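Local structure of gentamicin resistance protein (Enterococcus gallinarum, 6CTZ) at residues 54-65 with 126-137; 262-270 with 281-292. The protein probably transfers a phosphate group from a guanine nucleotide to the 2'' hydroxyl of aminoglycoside antibiotics such as kanamycin, making the bacterium resistant to them. The protein carries 2 engineered substitutions. All coordinates share one frame; numbering follows the deposited sequence.

Contact 1: 54-65 with 126-137; sequences KEIQLLPLLVGC and FPVETAISAGVP
Phe126 presents its ring to Leu61, Leu62 and Cys65, near the C-terminal end of segment 54-65. With its CG anti to the backbone N (chi1 -170°), the ring projects in among these three. Leu62 CD2 lies over one face in a CH-pi contact, in one of the two conformers modelled for this leucine, while Cys65 SG meets the ring edge, 3.9 Å from Phe126 CE1. CB of Leu61 touches Phe126 CZ at 3.9 Å. A large flat apolar residue suits this site, since its face and its rim each find a different neighbour. In the first turn of helix 128-133, the methyl CG2 of Thr130 rests on Leu61 CD1 (3.8 Å). Ser133 turns its hydroxyl back to Thr130 O, a bond of 2.7 Å that satisfies a polar group near the helix end. Ala134 is small enough to bring the backbones together, its CB lying 3.7 Å from Gln57 CB. The helix stops here in a Schellman motif: Gly135, with phi 88°, takes the C-prime place, Val136 N bonds to Ala131 O and Gly135 N to Ile132 O. Helix 46-62 is the probable counterpart of the kinase C helix; its Glu55 bridges to Arg41, a GDP-binding residue, and the contact joins this helix to the short helix 128-133 and the chain on either side of it. Beyond the glycine, Val136 sets its CG2 against both Leu58 CD2 (3.9 Å) and Lys54 CG, and Leu188 of strand 187-189 also packs on it. Pro137 finishes the segment, its CD 3.8 Å from Lys54 CD. Extended at first and then bent at chi3 (67°), the lysine passes this rigid ring crosswise with its aliphatic part, and its NZ is hydrogen-bonded to Gly216 O and Ala218 O.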
loop_
_atom_site.group_PDB
_atom_site.type_symbol
_atom_site.label_atom_id
_atom_site.label_comp_id
_atom_site.label_asym_id
_atom_site.label_seq_id
_atom_site.Cartn_x
_atom_site.Cartn_y
_atom_site.Cartn_z
ATOM N N LYS A 54 4.345 -13.145 6.282
ATOM C CA LYS A 54 3.666 -12.261 7.223
ATOM C C LYS A 54 2.158 -12.261 6.985
ATOM O O LYS A 54 1.376 -12.440 7.922
ATOM C CB LYS A 54 4.242 -10.846 7.100
ATOM C CG LYS A 54 3.448 -9.760 7.824
ATOM C CD LYS A 54 4.069 -8.392 7.622
ATOM C CE LYS A 54 3.985 -7.905 6.182
ATOM N NZ LYS A 54 4.848 -6.696 5.982
ATOM N N GLU A 55 1.729 -12.093 5.726
ATOM C CA GLU A 55 0.293 -12.083 5.438
ATOM C C GLU A 55 -0.373 -13.403 5.816
ATOM O O GLU A 55 -1.510 -13.409 6.299
ATOM C CB GLU A 55 0.029 -11.746 3.965
ATOM C CG GLU A 55 0.377 -10.311 3.583
ATOM C CD GLU A 55 -0.116 -9.979 2.194
ATOM O OE1 GLU A 55 0.637 -10.217 1.232
ATOM O OE2 GLU A 55 -1.269 -9.510 2.056
ATOM N N ILE A 56 0.314 -14.529 5.594
ATOM C CA ILE A 56 -0.254 -15.830 5.942
ATOM C C ILE A 56 -0.630 -15.880 7.421
ATOM O O ILE A 56 -1.661 -16.455 7.800
ATOM C CB ILE A 56 0.720 -16.960 5.547
ATOM C CG1 ILE A 56 0.726 -17.143 4.025
ATOM C CG2 ILE A 56 0.371 -18.268 6.278
ATOM C CD1 ILE A 56 1.868 -17.999 3.514
ATOM N N GLN A 57 0.201 -15.281 8.282
ATOM C CA GLN A 57 -0.069 -15.292 9.716
ATOM C C GLN A 57 -1.032 -14.185 10.118
ATOM O O GLN A 57 -1.870 -14.380 11.008
ATOM C CB GLN A 57 1.230 -15.127 10.496
ATOM C CG GLN A 57 2.268 -16.215 10.272
ATOM C CD GLN A 57 3.610 -15.786 10.829
ATOM O OE1 GLN A 57 4.490 -15.337 10.086
ATOM N NE2 GLN A 57 3.761 -15.881 12.142
ATOM N N LEU A 58 -0.907 -13.005 9.498
ATOM C CA LEU A 58 -1.660 -11.842 9.954
ATOM C C LEU A 58 -3.113 -11.885 9.503
ATOM O O LEU A 58 -4.023 -11.582 10.287
ATOM C CB LEU A 58 -1.004 -10.560 9.439
ATOM C CG LEU A 58 -1.778 -9.273 9.741
ATOM C CD1 LEU A 58 -1.827 -8.989 11.244
ATOM C CD2 LEU A 58 -1.190 -8.084 9.004
ATOM N N LEU A 59 -3.351 -12.189 8.229
ATOM C CA LEU A 59 -4.695 -11.998 7.688
ATOM C C LEU A 59 -5.752 -12.808 8.425
ATOM O O LEU A 59 -6.847 -12.266 8.660
ATOM C CB LEU A 59 -4.730 -12.253 6.171
ATOM C CG LEU A 59 -3.930 -11.250 5.331
ATOM C CD1 LEU A 59 -3.952 -11.644 3.853
ATOM C CD2 LEU A 59 -4.459 -9.845 5.517
ATOM N N PRO A 60 -5.514 -14.069 8.810
ATOM C CA PRO A 60 -6.558 -14.798 9.542
ATOM C C PRO A 60 -6.934 -14.133 10.845
ATOM O O PRO A 60 -8.091 -14.241 11.266
ATOM C CB PRO A 60 -5.939 -16.185 9.753
ATOM C CG PRO A 60 -4.983 -16.334 8.619
ATOM C CD PRO A 60 -4.394 -14.961 8.443
ATOM N N LEU A 61 -6.001 -13.416 11.479
ATOM C CA LEU A 61 -6.306 -12.722 12.721
ATOM C C LEU A 61 -7.081 -11.439 12.475
ATOM O O LEU A 61 -7.808 -10.986 13.364
ATOM C CB LEU A 61 -5.006 -12.382 13.449
ATOM C CG LEU A 61 -4.109 -13.587 13.733
ATOM C CD1 LEU A 61 -2.755 -13.153 14.281
ATOM C CD2 LEU A 61 -4.806 -14.561 14.669
ATOM N N LEU A 62 -6.953 -10.858 11.285
ATOM C CA LEU A 62 -7.616 -9.598 10.962
ATOM C C LEU A 62 -9.038 -9.773 10.454
ATOM O O LEU A 62 -9.839 -8.843 10.585
ATOM C CB LEU A 62 -6.847 -8.855 9.868
ATOM C CG LEU A 62 -5.562 -8.148 10.261
ATOM C CD1 LEU A 62 -5.029 -7.379 9.069
ATOM C CD2 LEU A 62 -5.815 -7.215 11.434
ATOM N N VAL A 63 -9.368 -10.937 9.874
ATOM C CA VAL A 63 -10.653 -11.116 9.192
ATOM C C VAL A 63 -11.810 -10.703 10.094
ATOM O O VAL A 63 -12.734 -9.996 9.676
ATOM C CB VAL A 63 -10.801 -12.571 8.700
ATOM C CG1 VAL A 63 -12.242 -12.865 8.274
ATOM C CG2 VAL A 63 -9.860 -12.857 7.540
ATOM N N GLY A 64 -11.783 -11.162 11.345
ATOM C CA GLY A 64 -12.862 -10.886 12.270
ATOM C C GLY A 64 -12.868 -9.501 12.877
ATOM O O GLY A 64 -13.775 -9.172 13.650
ATOM N N CYS A 65 -11.876 -8.673 12.546
ATOM C CA CYS A 65 -11.727 -7.346 13.122
ATOM C C CYS A 65 -12.059 -6.225 12.154
ATOM O O CYS A 65 -12.132 -5.068 12.578
ATOM C CB CYS A 65 -10.287 -7.149 13.618
ATOM S SG CYS A 65 -9.764 -8.397 14.801
ATOM N N PHE A 126 -6.199 -2.751 16.483
ATOM C CA PHE A 126 -5.727 -4.130 16.530
ATOM C C PHE A 126 -4.523 -4.251 17.468
ATOM O O PHE A 126 -3.608 -3.430 17.410
ATOM C CB PHE A 126 -5.344 -4.610 15.127
ATOM C CG PHE A 126 -5.082 -6.084 15.058
ATOM C CD1 PHE A 126 -6.133 -6.982 14.946
ATOM C CD2 PHE A 126 -3.790 -6.581 15.173
ATOM C CE1 PHE A 126 -5.899 -8.349 14.903
ATOM C CE2 PHE A 126 -3.555 -7.949 15.137
ATOM C CZ PHE A 126 -4.611 -8.829 15.001
ATOM N N PRO A 127 -4.480 -5.276 18.320
ATOM C CA PRO A 127 -3.376 -5.374 19.300
ATOM C C PRO A 127 -2.017 -5.484 18.623
ATOM O O PRO A 127 -1.746 -6.422 17.875
ATOM C CB PRO A 127 -3.728 -6.630 20.103
ATOM C CG PRO A 127 -5.216 -6.718 19.979
ATOM C CD PRO A 127 -5.513 -6.294 18.561
ATOM N N VAL A 128 -1.147 -4.516 18.908
ATOM C CA VAL A 128 0.163 -4.459 18.260
ATOM C C VAL A 128 0.968 -5.723 18.548
ATOM O O VAL A 128 1.667 -6.255 17.677
ATOM C CB VAL A 128 0.899 -3.178 18.695
ATOM C CG1 VAL A 128 2.380 -3.247 18.370
ATOM C CG2 VAL A 128 0.240 -1.935 18.060
ATOM N N GLU A 129 0.893 -6.217 19.792
ATOM C CA GLU A 129 1.659 -7.408 20.159
ATOM C C GLU A 129 1.211 -8.637 19.377
ATOM O O GLU A 129 2.042 -9.478 19.020
ATOM C CB GLU A 129 1.595 -7.652 21.670
ATOM C CG GLU A 129 0.245 -8.094 22.222
ATOM C CD GLU A 129 -0.733 -6.957 22.489
ATOM O OE1 GLU A 129 -0.453 -5.785 22.122
ATOM O OE2 GLU A 129 -1.797 -7.255 23.072
ATOM N N THR A 130 -0.086 -8.744 19.073
ATOM C CA THR A 130 -0.555 -9.857 18.255
ATOM C C THR A 130 -0.003 -9.752 16.840
ATOM O O THR A 130 0.448 -10.746 16.254
ATOM C CB THR A 130 -2.081 -9.858 18.244
ATOM O OG1 THR A 130 -2.555 -9.984 19.594
ATOM C CG2 THR A 130 -2.618 -11.017 17.395
ATOM N N ALA A 131 -0.017 -8.546 16.275
ATOM C CA ALA A 131 0.566 -8.355 14.954
ATOM C C ALA A 131 2.054 -8.694 14.941
ATOM O O ALA A 131 2.524 -9.387 14.029
ATOM C CB ALA A 131 0.325 -6.922 14.483
ATOM N N ILE A 132 2.814 -8.236 15.949
ATOM C CA ILE A 132 4.244 -8.544 15.978
ATOM C C ILE A 132 4.466 -10.052 16.033
ATOM O O ILE A 132 5.362 -10.591 15.366
ATOM C CB ILE A 132 4.947 -7.820 17.140
ATOM C CG1 ILE A 132 4.841 -6.301 16.976
ATOM C CG2 ILE A 132 6.416 -8.236 17.218
ATOM C CD1 ILE A 132 5.277 -5.539 18.231
ATOM N N SER A 133 3.649 -10.758 16.827
ATOM C CA SER A 133 3.765 -12.209 16.929
ATOM C C SER A 133 3.493 -12.898 15.596
ATOM O O SER A 133 3.954 -14.025 15.387
ATOM C CB SER A 133 2.801 -12.717 18.005
ATOM O OG SER A 133 1.478 -12.853 17.500
ATOM N N ALA A 134 2.750 -12.248 14.700
ATOM C CA ALA A 134 2.448 -12.757 13.369
ATOM C C ALA A 134 3.478 -12.341 12.327
ATOM O O ALA A 134 3.226 -12.496 11.130
ATOM C CB ALA A 134 1.049 -12.310 12.937
ATOM N N GLY A 135 4.620 -11.805 12.748
ATOM C CA GLY A 135 5.667 -11.426 11.823
ATOM C C GLY A 135 5.574 -10.021 11.267
ATOM O O GLY A 135 6.318 -9.696 10.329
ATOM N N VAL A 136 4.688 -9.181 11.795
ATOM C CA VAL A 136 4.600 -7.791 11.344
ATOM C C VAL A 136 5.797 -7.037 11.915
ATOM O O VAL A 136 5.999 -7.044 13.135
ATOM C CB VAL A 136 3.266 -7.159 11.766
ATOM C CG1 VAL A 136 3.186 -5.711 11.326
ATOM C CG2 VAL A 136 2.101 -7.952 11.178
ATOM N N PRO A 137 6.629 -6.408 11.090
ATOM C CA PRO A 137 7.805 -5.712 11.618
ATOM C C PRO A 137 7.421 -4.398 12.274
ATOM O O PRO A 137 6.416 -3.773 11.936
ATOM C CB PRO A 137 8.640 -5.448 10.361
ATOM C CG PRO A 137 7.611 -5.288 9.287
ATOM C CD PRO A 137 6.523 -6.282 9.627
#

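Contact 2: 262-270 with 281-292. Unlike the reference sequence in segment 281-292: Ile286 (reference Leu). With KAN (kanamycin a), chain E.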
loop_
_atom_site.group_PDB
_atom_site.type_symbol
_atom_site.label_atom_id
_atom_site.label_comp_id
_atom_site.label_asym_id
_atom_site.label_seq_id
_atom_site.Cartn_x
_atom_site.Cartn_y
_atom_site.Cartn_z
ATOM N N VAL A 262 4.434 12.159 1.082
ATOM C CA VAL A 262 4.264 12.076 -0.369
ATOM C C VAL A 262 5.561 12.434 -1.083
ATOM O O VAL A 262 5.948 11.772 -2.052
ATOM C CB VAL A 262 3.078 12.935 -0.851
ATOM C CG1 VAL A 262 3.046 13.002 -2.370
ATOM C CG2 VAL A 262 1.765 12.372 -0.338
ATOM N N THR A 263 6.242 13.499 -0.634
ATOM C CA THR A 263 7.555 13.824 -1.196
ATOM C C THR A 263 8.498 12.633 -1.084
ATOM O O THR A 263 9.172 12.262 -2.052
ATOM C CB THR A 263 8.165 15.038 -0.485
ATOM O OG1 THR A 263 7.300 16.176 -0.621
ATOM C CG2 THR A 263 9.561 15.365 -1.072
ATOM N N PHE A 264 8.561 12.022 0.100
ATOM C CA PHE A 264 9.480 10.909 0.290
ATOM C C PHE A 264 9.085 9.720 -0.575
ATOM O O PHE A 264 9.959 8.992 -1.063
ATOM C CB PHE A 264 9.550 10.529 1.771
ATOM C CG PHE A 264 9.879 11.693 2.679
ATOM C CD1 PHE A 264 10.642 12.764 2.222
ATOM C CD2 PHE A 264 9.406 11.723 3.980
ATOM C CE1 PHE A 264 10.930 13.840 3.056
ATOM C CE2 PHE A 264 9.680 12.798 4.812
ATOM C CZ PHE A 264 10.450 13.850 4.351
ATOM N N ASP A 265 7.783 9.529 -0.803
ATOM C CA ASP A 265 7.341 8.484 -1.722
ATOM C C ASP A 265 7.852 8.731 -3.138
ATOM O O ASP A 265 8.268 7.790 -3.825
ATOM C CB ASP A 265 5.818 8.373 -1.714
ATOM C CG ASP A 265 5.318 7.299 -2.655
ATOM O OD1 ASP A 265 5.658 6.118 -2.445
ATOM O OD2 ASP A 265 4.594 7.629 -3.617
ATOM N N GLN A 266 7.853 9.978 -3.593
ATOM C CA GLN A 266 8.349 10.294 -4.914
ATOM C C GLN A 266 9.842 9.971 -5.002
ATOM O O GLN A 266 10.269 9.448 -5.975
ATOM C CB GLN A 266 8.030 11.720 -5.317
ATOM C CG GLN A 266 6.573 12.092 -5.371
ATOM C CD GLN A 266 5.700 11.129 -6.152
ATOM O OE1 GLN A 266 5.708 9.971 -5.915
ATOM N NE2 GLN A 266 4.958 11.607 -7.023
ATOM N N VAL A 267 10.612 10.250 -3.971
ATOM C CA VAL A 267 12.026 9.908 -3.922
ATOM C C VAL A 267 12.170 8.403 -3.988
ATOM O O VAL A 267 12.977 7.909 -4.725
ATOM C CB VAL A 267 12.654 10.408 -2.602
ATOM C CG1 VAL A 267 13.996 9.800 -2.322
ATOM C CG2 VAL A 267 12.738 11.885 -2.633
ATOM N N SER A 268 11.386 7.677 -3.223
ATOM C CA SER A 268 11.425 6.249 -3.201
ATOM C C SER A 268 11.117 5.650 -4.564
ATOM O O SER A 268 11.729 4.705 -4.950
ATOM C CB SER A 268 10.434 5.691 -2.208
ATOM O OG SER A 268 10.841 5.895 -0.900
ATOM N N TYR A 269 10.165 6.220 -5.256
ATOM C CA TYR A 269 9.796 5.756 -6.586
ATOM C C TYR A 269 10.956 5.917 -7.557
ATOM O O TYR A 269 11.253 5.007 -8.337
ATOM C CB TYR A 269 8.575 6.537 -7.063
ATOM C CG TYR A 269 8.002 6.060 -8.375
ATOM C CD1 TYR A 269 7.369 4.825 -8.473
ATOM C CD2 TYR A 269 8.070 6.855 -9.509
ATOM C CE1 TYR A 269 6.832 4.390 -9.667
ATOM C CE2 TYR A 269 7.531 6.426 -10.713
ATOM C CZ TYR A 269 6.915 5.195 -10.787
ATOM O OH TYR A 269 6.380 4.771 -11.983
ATOM N N LEU A 270 11.635 7.065 -7.512
ATOM C CA LEU A 270 12.818 7.261 -8.341
ATOM C C LEU A 270 13.918 6.268 -7.983
ATOM O O LEU A 270 14.574 5.715 -8.871
ATOM C CB LEU A 270 13.316 8.698 -8.202
ATOM C CG LEU A 270 14.617 9.017 -8.935
ATOM C CD1 LEU A 270 14.492 8.673 -10.413
ATOM C CD2 LEU A 270 14.955 10.477 -8.742
ATOM N N TRP A 281 11.728 4.984 -16.471
ATOM C CA TRP A 281 11.305 5.138 -15.083
ATOM C C TRP A 281 12.088 6.250 -14.398
ATOM O O TRP A 281 11.510 7.080 -13.686
ATOM C CB TRP A 281 11.526 3.805 -14.372
ATOM C CG TRP A 281 10.930 3.640 -13.011
ATOM C CD1 TRP A 281 10.497 4.617 -12.159
ATOM C CD2 TRP A 281 10.709 2.395 -12.342
ATOM N NE1 TRP A 281 10.022 4.050 -11.001
ATOM C CE2 TRP A 281 10.139 2.687 -11.092
ATOM C CE3 TRP A 281 10.941 1.058 -12.685
ATOM C CZ2 TRP A 281 9.796 1.691 -10.180
ATOM C CZ3 TRP A 281 10.596 0.071 -11.782
ATOM C CH2 TRP A 281 10.032 0.393 -10.544
ATOM N N ILE A 282 13.406 6.284 -14.607
ATOM C CA ILE A 282 14.239 7.336 -14.027
ATOM C C ILE A 282 13.752 8.708 -14.478
ATOM O O ILE A 282 13.551 9.615 -13.660
ATOM C CB ILE A 282 15.720 7.107 -14.383
ATOM C CG1 ILE A 282 16.269 5.896 -13.625
ATOM C CG2 ILE A 282 16.548 8.350 -14.081
ATOM C CD1 ILE A 282 17.555 5.347 -14.208
ATOM N N SER A 283 13.543 8.874 -15.785
ATOM C CA SER A 283 13.064 10.151 -16.301
ATOM C C SER A 283 11.691 10.493 -15.739
ATOM O O SER A 283 11.438 11.644 -15.360
ATOM C CB SER A 283 13.046 10.128 -17.829
ATOM O OG SER A 283 14.357 9.965 -18.337
ATOM N N GLU A 284 10.797 9.503 -15.660
ATOM C CA GLU A 284 9.486 9.734 -15.062
ATOM C C GLU A 284 9.609 10.167 -13.607
ATOM O O GLU A 284 8.918 11.092 -13.166
ATOM C CB GLU A 284 8.630 8.470 -15.165
ATOM C CG GLU A 284 7.247 8.604 -14.534
ATOM C CD GLU A 284 6.562 7.262 -14.311
ATOM O OE1 GLU A 284 7.223 6.215 -14.481
ATOM O OE2 GLU A 284 5.363 7.252 -13.963
ATOM N N GLY A 285 10.484 9.509 -12.844
ATOM C CA GLY A 285 10.611 9.841 -11.433
ATOM C C GLY A 285 11.189 11.226 -11.211
ATOM O O GLY A 285 10.767 11.947 -10.300
ATOM N N ILE A 286 12.160 11.618 -12.039
ATOM C CA ILE A 286 12.689 12.979 -11.970
ATOM C C ILE A 286 11.575 13.987 -12.218
ATOM O O ILE A 286 11.470 15.009 -11.527
ATOM C CB ILE A 286 13.857 13.158 -12.959
ATOM C CG1 ILE A 286 15.031 12.241 -12.596
ATOM C CG2 ILE A 286 14.308 14.606 -12.992
ATOM C CD1 ILE A 286 15.863 12.726 -11.423
ATOM N N GLU A 287 10.712 13.700 -13.194
ATOM C CA GLU A 287 9.600 14.594 -13.497
ATOM C C GLU A 287 8.611 14.661 -12.338
ATOM O O GLU A 287 8.071 15.733 -12.039
ATOM C CB GLU A 287 8.907 14.129 -14.778
ATOM C CG GLU A 287 8.047 15.182 -15.454
ATOM C CD GLU A 287 7.613 14.762 -16.847
ATOM O OE1 GLU A 287 6.788 15.474 -17.458
ATOM O OE2 GLU A 287 8.100 13.717 -17.328
ATOM N N LEU A 288 8.355 13.527 -11.675
ATOM C CA LEU A 288 7.446 13.527 -10.534
ATOM C C LEU A 288 8.000 14.362 -9.384
ATOM O O LEU A 288 7.238 15.013 -8.661
ATOM C CB LEU A 288 7.169 12.096 -10.086
ATOM C CG LEU A 288 6.315 11.292 -11.063
ATOM C CD1 LEU A 288 6.347 9.810 -10.730
ATOM C CD2 LEU A 288 4.882 11.818 -11.056
ATOM N N LEU A 289 9.324 14.347 -9.195
ATOM C CA LEU A 289 9.931 15.186 -8.165
ATOM C C LEU A 289 9.746 16.663 -8.486
ATOM O O LEU A 289 9.414 17.461 -7.601
ATOM C CB LEU A 289 11.417 14.854 -8.018
ATOM C CG LEU A 289 11.796 13.543 -7.325
ATOM C CD1 LEU A 289 13.309 13.384 -7.300
ATOM C CD2 LEU A 289 11.222 13.501 -5.916
ATOM N N GLU A 290 9.964 17.045 -9.749
ATOM C CA GLU A 290 9.731 18.428 -10.156
ATOM C C GLU A 290 8.277 18.829 -9.939
ATOM O O GLU A 290 7.994 19.938 -9.474
ATOM C CB GLU A 290 10.136 18.618 -11.619
ATOM C CG GLU A 290 11.614 18.342 -11.893
ATOM C CD GLU A 290 11.986 18.521 -13.354
ATOM O OE1 GLU A 290 12.883 19.338 -13.647
ATOM O OE2 GLU A 290 11.381 17.844 -14.211
ATOM N N GLU A 291 7.341 17.925 -10.244
ATOM C CA GLU A 291 5.925 18.227 -10.043
ATOM C C GLU A 291 5.579 18.342 -8.562
ATOM O O GLU A 291 4.742 19.166 -8.180
ATOM C CB GLU A 291 5.058 17.170 -10.723
ATOM C CG GLU A 291 5.263 17.100 -12.226
ATOM C CD GLU A 291 4.329 16.119 -12.905
ATOM O OE1 GLU A 291 4.083 16.279 -14.121
ATOM O OE2 GLU A 291 3.839 15.191 -12.228
ATOM N N ASP A 292 6.200 17.517 -7.714
ATOM C CA ASP A 292 5.974 17.622 -6.275
ATOM C C ASP A 292 6.341 19.015 -5.767
ATOM O O ASP A 292 5.581 19.637 -5.013
ATOM C CB ASP A 292 6.789 16.550 -5.552
ATOM C CG ASP A 292 6.408 16.408 -4.095
ATOM O OD1 ASP A 292 5.350 15.812 -3.817
ATOM O OD2 ASP A 292 7.173 16.872 -3.223
HETATM C C1 KAN E . 3.928 5.827 -7.927
HETATM C C2 KAN E . 4.385 7.286 -7.961
HETATM C C3 KAN E . 3.303 8.140 -8.589
HETATM C C4 KAN E . 3.056 7.603 -9.989
HETATM C C5 KAN E . 2.642 6.134 -9.950
HETATM C C6 KAN E . 2.475 5.557 -11.352
HETATM C C7 KAN E . 1.308 2.763 -4.488
HETATM C C8 KAN E . 2.623 2.419 -5.182
HETATM C C9 KAN E . 3.268 3.689 -5.746
HETATM C C10 KAN E . 2.324 4.436 -6.689
HETATM C C11 KAN E . 0.987 4.714 -5.997
HETATM C C12 KAN E . 0.354 3.432 -5.470
HETATM C C13 KAN E . 4.504 0.976 -4.650
HETATM C C14 KAN E . 4.719 -0.196 -3.706
HETATM C C15 KAN E . 5.077 0.351 -2.320
HETATM C C16 KAN E . 6.298 1.258 -2.428
HETATM C C17 KAN E . 6.046 2.337 -3.463
HETATM C C18 KAN E . 7.311 3.157 -3.662
HETATM N N1 KAN E . 2.137 4.151 -11.227
HETATM N N2 KAN E . 0.051 5.374 -6.902
HETATM N N3 KAN E . 0.716 1.546 -3.934
HETATM N N4 KAN E . 5.338 -0.710 -1.354
HETATM O O5 KAN E . 3.562 5.319 -9.214
HETATM O O6 KAN E . 4.638 7.722 -6.622
HETATM O O7 KAN E . 3.711 9.510 -8.658
HETATM O O8 KAN E . 2.022 8.375 -10.604
HETATM O O9 KAN E . 2.834 5.732 -7.011
HETATM O O10 KAN E . 4.447 3.329 -6.484
HETATM O O11 KAN E . 3.443 1.805 -4.178
HETATM O O12 KAN E . 5.702 1.745 -4.705
HETATM O O13 KAN E . 3.527 -0.985 -3.697
HETATM O O14 KAN E . 6.591 1.907 -1.179
HETATM O O15 KAN E . 7.062 4.177 -4.635
HETATM O O HOH W 1 4.585 14.259 -7.955
HETATM O O HOH W 2 9.416 10.183 -8.410
#
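Tyr269 is clasped between Trp281 and kanamycin. The indole NE1 lies over the centre of one ring face, 3.3 Å from Tyr269 CZ, and a sugar ring of the antibiotic covers the opposite face, with Tyr269 CD1 3.6 Å from KAN C1. The two aromatic planes meet obliquely at 47°, in neither a stack nor an edge-to-face pair. With its CG anti to the backbone N (chi1 -174°), the end of the tyrosine comes in toward the partner helix, and Tyr269 OH lies 3.0 Å from Glu284 OE1, with the carboxylate plane perpendicular to the ring. Leu288 CD1 fills in obliquely at Tyr269 CE2. The two helices form an antiparallel hairpin with knobs-into-holes packing: Tyr269 is one knob, and Leu270 is another, set among Ile282, Gly285, Ile286 and Leu289. Gly285, without a side chain, lets the backbones close to 4.6 Å between its CA and Leu270 CA. Ile286, which differs from the reference sequence, touches Leu270 CD2 with its CD1. Gln266 suits the pocket wall because its amide can both give and accept: NE2 donates to KAN O7 (2.9 Å, 161°), OE1 lies 2.6 Å from KAN O6, and a water links NE2 to Leu288 O. Far along the hairpin, Thr263 OG1 donates to the syn side of Asp292 OD2 at 2.7 Å; Tyr167 also bonds that oxygen.

Overall arrangement
Contacts 1 and 2 lie on opposite sides of the chain's centre, their own centres 32 Å apart and their nearest atoms about 15 Å apart, so they do not touch. The bound kanamycin and magnesium lie between them, so the reaction probably takes place there. Contact 2 forms part of the kanamycin pocket itself, and the side chain of Tyr269 is about 12 Å from a bound magnesium ion. Contact 1 approaches the same site from the helix 46-62 side: the side chain of Lys54 is about 8 Å from bound magnesium, about 9 Å from kanamycin and about 6 Å from the side chain of Asp217, a residue of the antibiotic pocket. GDP is about 11 Å from the side chain of Trp281.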